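Local coordinates for aminotransferase, class I (Staphylococcus aureus, PDB 2O1B), which probably transfers amino groups between amino acids and 2-oxo acids, with pyridoxal-5'-phosphate as cofactor, at residues 88-94 with 108-114; 140-144 with 191-195; 167-171 with 185-189. One frame throughout, in Å; residues are numbered along the deposited sequence.

Contact 1 (88-94 with 108-114); sequences EAFKQAI and KEDEVCI
Glu88, Lys91, Lys108 and Glu109 form a salt-bridge network between helix 88-102 and the turn leading into strand 112-115, an edge strand of the large seven-stranded sheet of this fold type I aminotransferase. The charges alternate around it. Lys108 NZ donates to Glu88 OE1 at 2.6 Å. Lys91 NZ donates to Glu109 OE1 at the same 2.6 Å. Both oxygens accept through the syn lone pair. Weaker, long bridges link Lys91 with Glu88 and Lys108 with Glu109. They close the circuit, and the two lysines probably offset the approach of Glu88 OE2 to Glu109 OE2, 3.4 Å apart.

The two lysines reach their partners differently. Lys91 is extended beyond CG and runs past the carbonyl oxygen of Lys108. Lys108 bends at its third and fourth torsions (-74° and 80°), which brings its amine back to Glu88. Its CD lies 3.2 Å from Gln92 OE1, while Gln92 NE2 is bonded to Asp96.

Beyond the charges the contact turns apolar. Phe90 presents CE2 to both branches of Ile114, with CG1 and CG2 each 3.5 Å away. Ile94 CD1 reaches Val112 CG1 at 3.6 Å and also sits above one face of the Phe90 ring, near its rim.

The axes of helix segment 88-94 and strand segment 112-114 come within 9.2 Å of each other. Phe90 also packs on helix 288-300. Ile94 and Val112 meet strand 263-267, the antiparallel neighbour of 112-115. Cys113 points away from the helix and packs on helix 269-282.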
loop_
_atom_site.group_PDB
_atom_site.type_symbol
_atom_site.label_atom_id
_atom_site.label_comp_id
_atom_site.label_asym_id
_atom_site.label_seq_id
_atom_site.Cartn_x
_atom_site.Cartn_y
_atom_site.Cartn_z
ATOM N N GLU A 88 -12.275 7.798 -13.176
ATOM C CA GLU A 88 -12.111 8.920 -14.095
ATOM C C GLU A 88 -12.321 10.264 -13.404
ATOM O O GLU A 88 -11.565 11.215 -13.631
ATOM C CB GLU A 88 -13.070 8.787 -15.274
ATOM C CG GLU A 88 -12.462 8.089 -16.479
ATOM C CD GLU A 88 -11.346 8.905 -17.115
ATOM O OE1 GLU A 88 -11.627 10.018 -17.629
ATOM O OE2 GLU A 88 -10.187 8.432 -17.093
ATOM N N ALA A 89 -13.352 10.335 -12.566
ATOM C CA ALA A 89 -13.649 11.547 -11.807
ATOM C C ALA A 89 -12.494 11.956 -10.872
ATOM O O ALA A 89 -12.294 13.143 -10.631
ATOM C CB ALA A 89 -14.940 11.388 -11.037
ATOM N N PHE A 90 -11.749 10.976 -10.361
ATOM C CA PHE A 90 -10.582 11.245 -9.496
ATOM C C PHE A 90 -9.440 11.770 -10.351
ATOM O O PHE A 90 -8.892 12.838 -10.063
ATOM C CB PHE A 90 -10.189 9.997 -8.667
ATOM C CG PHE A 90 -9.224 10.267 -7.498
ATOM C CD1 PHE A 90 -8.934 11.556 -7.057
ATOM C CD2 PHE A 90 -8.630 9.196 -6.826
ATOM C CE1 PHE A 90 -8.039 11.767 -5.996
ATOM C CE2 PHE A 90 -7.752 9.397 -5.755
ATOM C CZ PHE A 90 -7.456 10.681 -5.345
ATOM N N LYS A 91 -9.109 11.055 -11.428
ATOM C CA LYS A 91 -8.070 11.530 -12.357
ATOM C C LYS A 91 -8.359 12.959 -12.828
ATOM O O LYS A 91 -7.452 13.783 -12.969
ATOM C CB LYS A 91 -7.967 10.602 -13.568
ATOM C CG LYS A 91 -7.596 9.161 -13.244
ATOM C CD LYS A 91 -7.581 8.348 -14.525
ATOM C CE LYS A 91 -7.337 6.873 -14.258
ATOM N NZ LYS A 91 -7.695 6.061 -15.461
ATOM N N GLN A 92 -9.639 13.235 -13.068
ATOM C CA GLN A 92 -10.099 14.537 -13.519
ATOM C C GLN A 92 -10.020 15.610 -12.433
ATOM O O GLN A 92 -9.710 16.763 -12.732
ATOM C CB GLN A 92 -11.521 14.436 -14.069
ATOM C CG GLN A 92 -12.033 15.717 -14.711
ATOM C CD GLN A 92 -11.345 16.036 -16.031
ATOM O OE1 GLN A 92 -11.333 15.218 -16.942
ATOM N NE2 GLN A 92 -10.793 17.236 -16.143
ATOM N N ALA A 93 -10.321 15.246 -11.186
ATOM C CA ALA A 93 -10.230 16.203 -10.074
ATOM C C ALA A 93 -8.778 16.610 -9.845
ATOM O O ALA A 93 -8.501 17.744 -9.459
ATOM C CB ALA A 93 -10.832 15.630 -8.800
ATOM N N ILE A 94 -7.869 15.680 -10.118
ATOM C CA ILE A 94 -6.434 15.920 -10.028
ATOM C C ILE A 94 -5.948 16.915 -11.080
ATOM O O ILE A 94 -5.258 17.882 -10.746
ATOM C CB ILE A 94 -5.627 14.597 -10.137
ATOM C CG1 ILE A 94 -5.802 13.757 -8.861
ATOM C CG2 ILE A 94 -4.146 14.883 -10.357
ATOM C CD1 ILE A 94 -5.398 12.291 -9.010
ATOM N N LYS A 108 -4.830 12.840 -18.115
ATOM C CA LYS A 108 -5.378 11.931 -17.103
ATOM C C LYS A 108 -4.817 10.511 -17.144
ATOM O O LYS A 108 -4.667 9.870 -16.106
ATOM C CB LYS A 108 -6.896 11.854 -17.217
ATOM C CG LYS A 108 -7.630 13.138 -16.929
ATOM C CD LYS A 108 -9.136 12.873 -16.809
ATOM C CE LYS A 108 -9.792 12.606 -18.160
ATOM N NZ LYS A 108 -9.553 11.200 -18.594
ATOM N N GLU A 109 -4.517 10.011 -18.332
ATOM C CA GLU A 109 -3.957 8.676 -18.453
ATOM C C GLU A 109 -2.445 8.700 -18.300
ATOM O O GLU A 109 -1.872 7.904 -17.550
ATOM C CB GLU A 109 -4.349 8.046 -19.795
ATOM C CG GLU A 109 -5.451 7.001 -19.734
ATOM C CD GLU A 109 -6.559 7.317 -18.734
ATOM O OE1 GLU A 109 -6.670 6.568 -17.747
ATOM O OE2 GLU A 109 -7.319 8.300 -18.930
ATOM N N ASP A 110 -1.798 9.628 -18.989
ATOM C CA ASP A 110 -0.353 9.570 -19.149
ATOM C C ASP A 110 0.415 10.158 -17.973
ATOM O O ASP A 110 1.574 9.787 -17.726
ATOM C CB ASP A 110 0.064 10.305 -20.430
ATOM C CG ASP A 110 -0.383 9.592 -21.703
ATOM O OD1 ASP A 110 -0.775 8.398 -21.645
ATOM O OD2 ASP A 110 -0.328 10.240 -22.776
ATOM N N GLU A 111 -0.209 11.109 -17.284
ATOM C CA GLU A 111 0.528 11.992 -16.375
ATOM C C GLU A 111 -0.058 12.086 -14.965
ATOM O O GLU A 111 0.242 13.018 -14.225
ATOM C CB GLU A 111 0.687 13.386 -17.015
ATOM C CG GLU A 111 1.449 13.326 -18.341
ATOM C CD GLU A 111 1.519 14.639 -19.096
ATOM O OE1 GLU A 111 0.559 15.430 -19.039
ATOM O OE2 GLU A 111 2.547 14.860 -19.782
ATOM N N VAL A 112 -0.866 11.095 -14.593
ATOM C CA VAL A 112 -1.494 11.047 -13.279
ATOM C C VAL A 112 -1.476 9.623 -12.715
ATOM O O VAL A 112 -1.910 8.687 -13.387
ATOM C CB VAL A 112 -2.959 11.556 -13.341
ATOM C CG1 VAL A 112 -3.620 11.405 -12.001
ATOM C CG2 VAL A 112 -3.016 13.016 -13.783
ATOM N N CYS A 113 -0.976 9.477 -11.486
ATOM C CA CYS A 113 -0.996 8.197 -10.759
ATOM C C CYS A 113 -1.450 8.450 -9.334
ATOM O O CYS A 113 -0.803 9.201 -8.592
ATOM C CB CYS A 113 0.393 7.542 -10.742
ATOM S SG CYS A 113 0.469 5.938 -9.877
ATOM N N ILE A 114 -2.568 7.841 -8.961
ATOM C CA ILE A 114 -3.103 7.945 -7.610
ATOM C C ILE A 114 -2.243 7.158 -6.624
ATOM O O ILE A 114 -1.789 6.060 -6.946
ATOM C CB ILE A 114 -4.550 7.423 -7.576
ATOM C CG1 ILE A 114 -5.478 8.443 -8.231
ATOM C CG2 ILE A 114 -5.023 7.229 -6.168
ATOM C CD1 ILE A 114 -5.918 8.085 -9.607
#

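Contact 2 (140-144 with 191-195); sequences DPGYT and NNPTG. With PLP (pyridoxal-5'-phosphate), chain B.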
loop_
_atom_site.group_PDB
_atom_site.type_symbol
_atom_site.label_atom_id
_atom_site.label_comp_id
_atom_site.label_asym_id
_atom_site.label_seq_id
_atom_site.Cartn_x
_atom_site.Cartn_y
_atom_site.Cartn_z
ATOM N N ASP A 140 19.900 16.840 2.451
ATOM C CA ASP A 140 20.460 16.837 3.802
ATOM C C ASP A 140 20.601 18.291 4.256
ATOM O O ASP A 140 21.475 18.996 3.756
ATOM C CB ASP A 140 21.823 16.146 3.783
ATOM C CG ASP A 140 22.447 16.017 5.168
ATOM O OD1 ASP A 140 21.873 16.543 6.158
ATOM O OD2 ASP A 140 23.521 15.380 5.255
ATOM N N PRO A 141 19.747 18.749 5.202
ATOM C CA PRO A 141 18.744 18.001 5.943
ATOM C C PRO A 141 17.481 17.859 5.134
ATOM O O PRO A 141 17.046 18.807 4.497
ATOM C CB PRO A 141 18.465 18.884 7.171
ATOM C CG PRO A 141 19.368 20.087 7.042
ATOM C CD PRO A 141 19.747 20.162 5.611
ATOM N N GLY A 142 16.895 16.673 5.165
ATOM C CA GLY A 142 15.723 16.405 4.360
ATOM C C GLY A 142 14.896 15.302 4.971
ATOM O O GLY A 142 15.204 14.808 6.050
ATOM N N TYR A 143 13.858 14.895 4.251
ATOM C CA TYR A 143 12.873 13.982 4.801
ATOM C C TYR A 143 13.423 12.571 4.995
ATOM O O TYR A 143 14.275 12.096 4.223
ATOM C CB TYR A 143 11.623 13.993 3.942
ATOM C CG TYR A 143 10.403 13.366 4.561
ATOM C CD1 TYR A 143 9.867 13.855 5.758
ATOM C CD2 TYR A 143 9.737 12.328 3.912
ATOM C CE1 TYR A 143 8.730 13.290 6.316
ATOM C CE2 TYR A 143 8.613 11.762 4.454
ATOM C CZ TYR A 143 8.102 12.257 5.650
ATOM O OH TYR A 143 6.968 11.690 6.180
ATOM N N THR A 144 12.926 11.933 6.052
ATOM C CA THR A 144 13.474 10.690 6.598
ATOM C C THR A 144 13.187 9.445 5.751
ATOM O O THR A 144 13.980 8.507 5.728
ATOM C CB THR A 144 12.897 10.432 8.010
ATOM O OG1 THR A 144 11.472 10.613 7.979
ATOM C CG2 THR A 144 13.501 11.398 9.013
ATOM N N ASN A 191 10.627 22.377 2.518
ATOM C CA ASN A 191 11.457 21.290 3.056
ATOM C C ASN A 191 11.041 20.845 4.459
ATOM O O ASN A 191 10.762 21.663 5.334
ATOM C CB ASN A 191 12.948 21.662 3.062
ATOM C CG ASN A 191 13.867 20.450 3.292
ATOM O OD1 ASN A 191 14.989 20.596 3.784
ATOM N ND2 ASN A 191 13.404 19.260 2.913
ATOM N N ASN A 192 10.995 19.535 4.648
ATOM C CA ASN A 192 10.868 18.949 5.963
ATOM C C ASN A 192 12.246 18.359 6.256
ATOM O O ASN A 192 12.621 17.364 5.633
ATOM C CB ASN A 192 9.777 17.877 5.939
ATOM C CG ASN A 192 9.463 17.301 7.328
ATOM O OD1 ASN A 192 10.201 17.503 8.291
ATOM N ND2 ASN A 192 8.348 16.565 7.422
ATOM N N PRO A 193 12.966 18.889 7.266
ATOM C CA PRO A 193 12.520 19.672 8.424
ATOM C C PRO A 193 12.730 21.201 8.460
ATOM O O PRO A 193 12.272 21.846 9.424
ATOM C CB PRO A 193 13.373 19.070 9.522
ATOM C CG PRO A 193 14.762 18.879 8.783
ATOM C CD PRO A 193 14.420 18.627 7.331
ATOM N N THR A 194 13.412 21.770 7.459
ATOM C CA THR A 194 13.941 23.144 7.566
ATOM C C THR A 194 12.921 24.248 7.247
ATOM O O THR A 194 13.146 25.406 7.593
ATOM C CB THR A 194 15.181 23.362 6.678
ATOM O OG1 THR A 194 14.768 23.431 5.309
ATOM C CG2 THR A 194 16.212 22.246 6.864
ATOM N N GLY A 195 11.820 23.892 6.587
ATOM C CA GLY A 195 10.761 24.858 6.231
ATOM C C GLY A 195 11.102 25.779 5.059
ATOM O O GLY A 195 10.378 26.751 4.784
HETATM N N1 PLP B . 6.824 13.901 2.537
HETATM C C2 PLP B . 6.936 14.904 3.483
HETATM C C2A PLP B . 7.969 15.980 3.295
HETATM C C3 PLP B . 6.057 14.902 4.568
HETATM O O3 PLP B . 6.124 15.872 5.526
HETATM C C4 PLP B . 5.091 13.894 4.692
HETATM C C4A PLP B . 3.865 14.207 5.498
HETATM C C5 PLP B . 5.003 12.878 3.736
HETATM C C6 PLP B . 5.883 12.889 2.655
HETATM C C5A PLP B . 3.983 11.754 3.860
HETATM O O4P PLP B . 2.666 12.176 3.559
HETATM P P PLP B . 1.458 11.106 3.458
HETATM O O1P PLP B . 0.555 11.259 4.671
HETATM O O2P PLP B . 2.077 9.735 3.412
HETATM O O3P PLP B . 0.693 11.419 2.203
#
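Tyr143 and Asn192 meet beside the pyridoxal-5'-phosphate, in two loops of the fold type I aminotransferase domain. The second loop carries the Asn-Pro-Thr-Gly sequence familiar from class I enzymes. Tyr143 covers one face of the cofactor ring: PLP C2 lies 3.5 Å above the tyrosine plane, over its centre. The phenol oxygen reaches farther along the cofactor, with Tyr143 OH 3.3 Å from PLP C4.

Asn192 comes in at the O3 rim of the cofactor, its ND2 raised from the PLP ring plane toward the side of Tyr143. This ND2 donates to PLP O3 at 3.0 Å, with an N-H...O angle of 158°. Asn192 OD1 is hydrogen-bonded to Arg379 NH1, so both ends of the amide are engaged and its rotation is fixed. The amide also touches the tyrosine: ND2 of Asn192 is 3.5 Å from CE1 of Tyr143, the two planes being turned 44° apart. A chi1 of -174° swings the Asn192 amide away from its own backbone N and out to the cofactor. Tyr81 OH of the second subunit is also hydrogen-bonded to the PLP.

Behind this first shell the two loops lie close together. The CA atoms of Tyr143 and Asn192 are 5.5 Å apart. Both Pro141 and Pro193 follow cis peptide bonds. Pro193 CD rests against the backbone of Pro141 and Gly142. Trp340 of strand 338-342 packs on Pro141, Pro193 and Thr194.

At the far end from the cofactor, Thr194 OG1 is hydrogen-bonded to Ser196 OG. Its methyl branch turns to Pro141, and Thr194 CG2 stands 3.8 Å from Pro141 CG.

Contact 3 (167-171 with 185-189); sequences YLPDW and IYLTY
The loop 167-171 runs roughly counter to 185-189, with end-to-end directions 147° apart, and the CA atoms of Pro169 and Leu187 are 9.0 Å apart. The contact is therefore made mostly by side chains. Tyr189 spans it at one end. Its OH donates to Tyr167 O at 2.7 Å. The carbonyl oxygen lies at the ring edge, in the ring plane, and the hydroxyl meets a lone pair in the carbonyl plane with a C=O...O angle of 145°. This bond gives the buried hydroxyl a partner. The tyrosine gets there with CG anti to its own carbonyl carbon (chi1 -61°).

Two apolar groups close around the phenol. Pro169 CD is 3.4 Å from Tyr189 OH, and Leu168 CD2 is 4.0 Å from Tyr189 CE2. Both come at the ring obliquely.

Farther along, Pro169 and Trp171 meet the strand residues. Leu187 CD2 touches Pro169 CG at 4.1 Å and also nears the six-membered ring of Trp171. Ile185 CD1 meets Trp171 CZ3 at 4.0 Å. Within the loop, Pro169 CB packs 3.5 Å above one face of the indole, toward its rim, and helps fix how the ring is turned.

Strand 182-187 is an inner strand of the seven-stranded sheet, between 216-220 and 135-140. Ile185, Leu187 and Tyr189 face the loop, whereas Thr188 reaches the cofactor. Trp171 packs on helix 200-210, where it meets Phe210 edge-to-face. The Tyr167 ring leads away from 185-189 to strand 338-342, where its OH is hydrogen-bonded to Trp340 NE1.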
loop_
_atom_site.group_PDB
_atom_site.type_symbol
_atom_site.label_atom_id
_atom_site.label_comp_id
_atom_site.label_asym_id
_atom_site.label_seq_id
_atom_site.Cartn_x
_atom_site.Cartn_y
_atom_site.Cartn_z
ATOM N N TYR A 167 18.784 26.781 2.444
ATOM C CA TYR A 167 18.738 25.351 2.106
ATOM C C TYR A 167 18.320 25.054 0.657
ATOM O O TYR A 167 17.439 24.219 0.401
ATOM C CB TYR A 167 17.834 24.591 3.095
ATOM C CG TYR A 167 18.389 24.524 4.494
ATOM C CD1 TYR A 167 17.880 25.337 5.513
ATOM C CD2 TYR A 167 19.443 23.652 4.802
ATOM C CE1 TYR A 167 18.394 25.271 6.809
ATOM C CE2 TYR A 167 19.958 23.578 6.086
ATOM C CZ TYR A 167 19.428 24.389 7.087
ATOM O OH TYR A 167 19.959 24.307 8.352
ATOM N N LEU A 168 18.947 25.754 -0.289
ATOM C CA LEU A 168 18.692 25.537 -1.706
ATOM C C LEU A 168 19.860 24.739 -2.308
ATOM O O LEU A 168 20.991 24.850 -1.823
ATOM C CB LEU A 168 18.528 26.883 -2.415
ATOM C CG LEU A 168 17.311 27.761 -2.097
ATOM C CD1 LEU A 168 17.321 28.997 -3.010
ATOM C CD2 LEU A 168 15.982 26.990 -2.224
ATOM N N PRO A 169 19.600 23.933 -3.359
ATOM C CA PRO A 169 20.696 23.132 -3.899
ATOM C C PRO A 169 21.767 24.007 -4.525
ATOM O O PRO A 169 21.460 25.073 -5.069
ATOM C CB PRO A 169 20.020 22.291 -4.990
ATOM C CG PRO A 169 18.548 22.374 -4.704
ATOM C CD PRO A 169 18.354 23.719 -4.110
ATOM N N ASP A 170 23.017 23.567 -4.434
ATOM C CA ASP A 170 24.092 24.215 -5.163
ATOM C C ASP A 170 24.751 23.163 -6.037
ATOM O O ASP A 170 25.646 22.426 -5.595
ATOM C CB ASP A 170 25.117 24.866 -4.231
ATOM C CG ASP A 170 26.159 25.691 -4.994
ATOM O OD1 ASP A 170 26.883 26.481 -4.362
ATOM O OD2 ASP A 170 26.253 25.567 -6.231
ATOM N N TRP A 171 24.288 23.105 -7.282
ATOM C CA TRP A 171 24.665 22.053 -8.202
ATOM C C TRP A 171 26.154 22.081 -8.537
ATOM O O TRP A 171 26.749 21.040 -8.824
ATOM C CB TRP A 171 23.799 22.118 -9.465
ATOM C CG TRP A 171 22.317 22.124 -9.178
ATOM C CD1 TRP A 171 21.447 23.148 -9.418
ATOM C CD2 TRP A 171 21.540 21.067 -8.597
ATOM N NE1 TRP A 171 20.177 22.794 -9.027
ATOM C CE2 TRP A 171 20.205 21.525 -8.516
ATOM C CE3 TRP A 171 21.840 19.779 -8.137
ATOM C CZ2 TRP A 171 19.170 20.735 -8.003
ATOM C CZ3 TRP A 171 20.817 19.001 -7.619
ATOM C CH2 TRP A 171 19.494 19.483 -7.553
ATOM N N ILE A 185 16.882 12.215 -8.125
ATOM C CA ILE A 185 17.056 13.263 -7.126
ATOM C C ILE A 185 15.728 13.583 -6.450
ATOM O O ILE A 185 14.739 13.874 -7.116
ATOM C CB ILE A 185 17.604 14.558 -7.762
ATOM C CG1 ILE A 185 18.940 14.282 -8.459
ATOM C CG2 ILE A 185 17.766 15.661 -6.708
ATOM C CD1 ILE A 185 19.529 15.486 -9.131
ATOM N N TYR A 186 15.707 13.532 -5.123
ATOM C CA TYR A 186 14.545 14.021 -4.387
ATOM C C TYR A 186 14.729 15.479 -4.030
ATOM O O TYR A 186 15.818 15.901 -3.612
ATOM C CB TYR A 186 14.313 13.218 -3.115
ATOM C CG TYR A 186 13.715 11.870 -3.354
ATOM C CD1 TYR A 186 14.463 10.847 -3.915
ATOM C CD2 TYR A 186 12.389 11.608 -3.014
ATOM C CE1 TYR A 186 13.911 9.593 -4.136
ATOM C CE2 TYR A 186 11.835 10.351 -3.222
ATOM C CZ TYR A 186 12.600 9.353 -3.785
ATOM O OH TYR A 186 12.052 8.098 -3.993
ATOM N N LEU A 187 13.657 16.245 -4.202
ATOM C CA LEU A 187 13.623 17.622 -3.756
ATOM C C LEU A 187 12.348 17.780 -2.950
ATOM O O LEU A 187 11.379 17.073 -3.191
ATOM C CB LEU A 187 13.652 18.591 -4.946
ATOM C CG LEU A 187 14.970 18.628 -5.750
ATOM C CD1 LEU A 187 14.878 19.558 -6.938
ATOM C CD2 LEU A 187 16.170 19.008 -4.861
ATOM N N THR A 188 12.369 18.695 -1.988
ATOM C CA THR A 188 11.258 18.889 -1.062
ATOM C C THR A 188 11.182 20.361 -0.683
ATOM O O THR A 188 11.999 20.836 0.106
ATOM C CB THR A 188 11.476 18.072 0.245
ATOM O OG1 THR A 188 12.070 16.799 -0.057
ATOM C CG2 THR A 188 10.169 17.876 0.992
ATOM N N TYR A 189 10.219 21.071 -1.269
ATOM C CA TYR A 189 9.934 22.468 -0.964
ATOM C C TYR A 189 8.421 22.698 -0.911
ATOM O O TYR A 189 7.723 22.503 -1.904
ATOM C CB TYR A 189 10.618 23.426 -1.956
ATOM C CG TYR A 189 12.119 23.277 -1.896
ATOM C CD1 TYR A 189 12.795 22.466 -2.804
ATOM C CD2 TYR A 189 12.854 23.886 -0.874
ATOM C CE1 TYR A 189 14.183 22.296 -2.724
ATOM C CE2 TYR A 189 14.221 23.712 -0.772
ATOM C CZ TYR A 189 14.881 22.923 -1.701
ATOM O OH TYR A 189 16.235 22.767 -1.595
#

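Overall arrangement
Contacts 2 and 3 adjoin, with centres about 10 Å apart, and contact 3 is nested within the chain loop that contact 2 closes. Tyr167 joins them: its CE2 is 3.5 Å from Pro141 CD, and its CD1 is 3.5 Å from Thr194 CB. Contact 2 borders the cofactor directly. Contact 3 adds Thr188 to the same pocket, although its Tyr189 side chain stays about 9 Å from the pyridoxal-5'-phosphate. Contact 1 precedes both along the chain. Its centre is about 29 Å from that of contact 2 and 27 Å from that of contact 3. It shares the seven-stranded sheet with contact 3, and its Ile114 side chain lies about 11 Å from a bound cofactor.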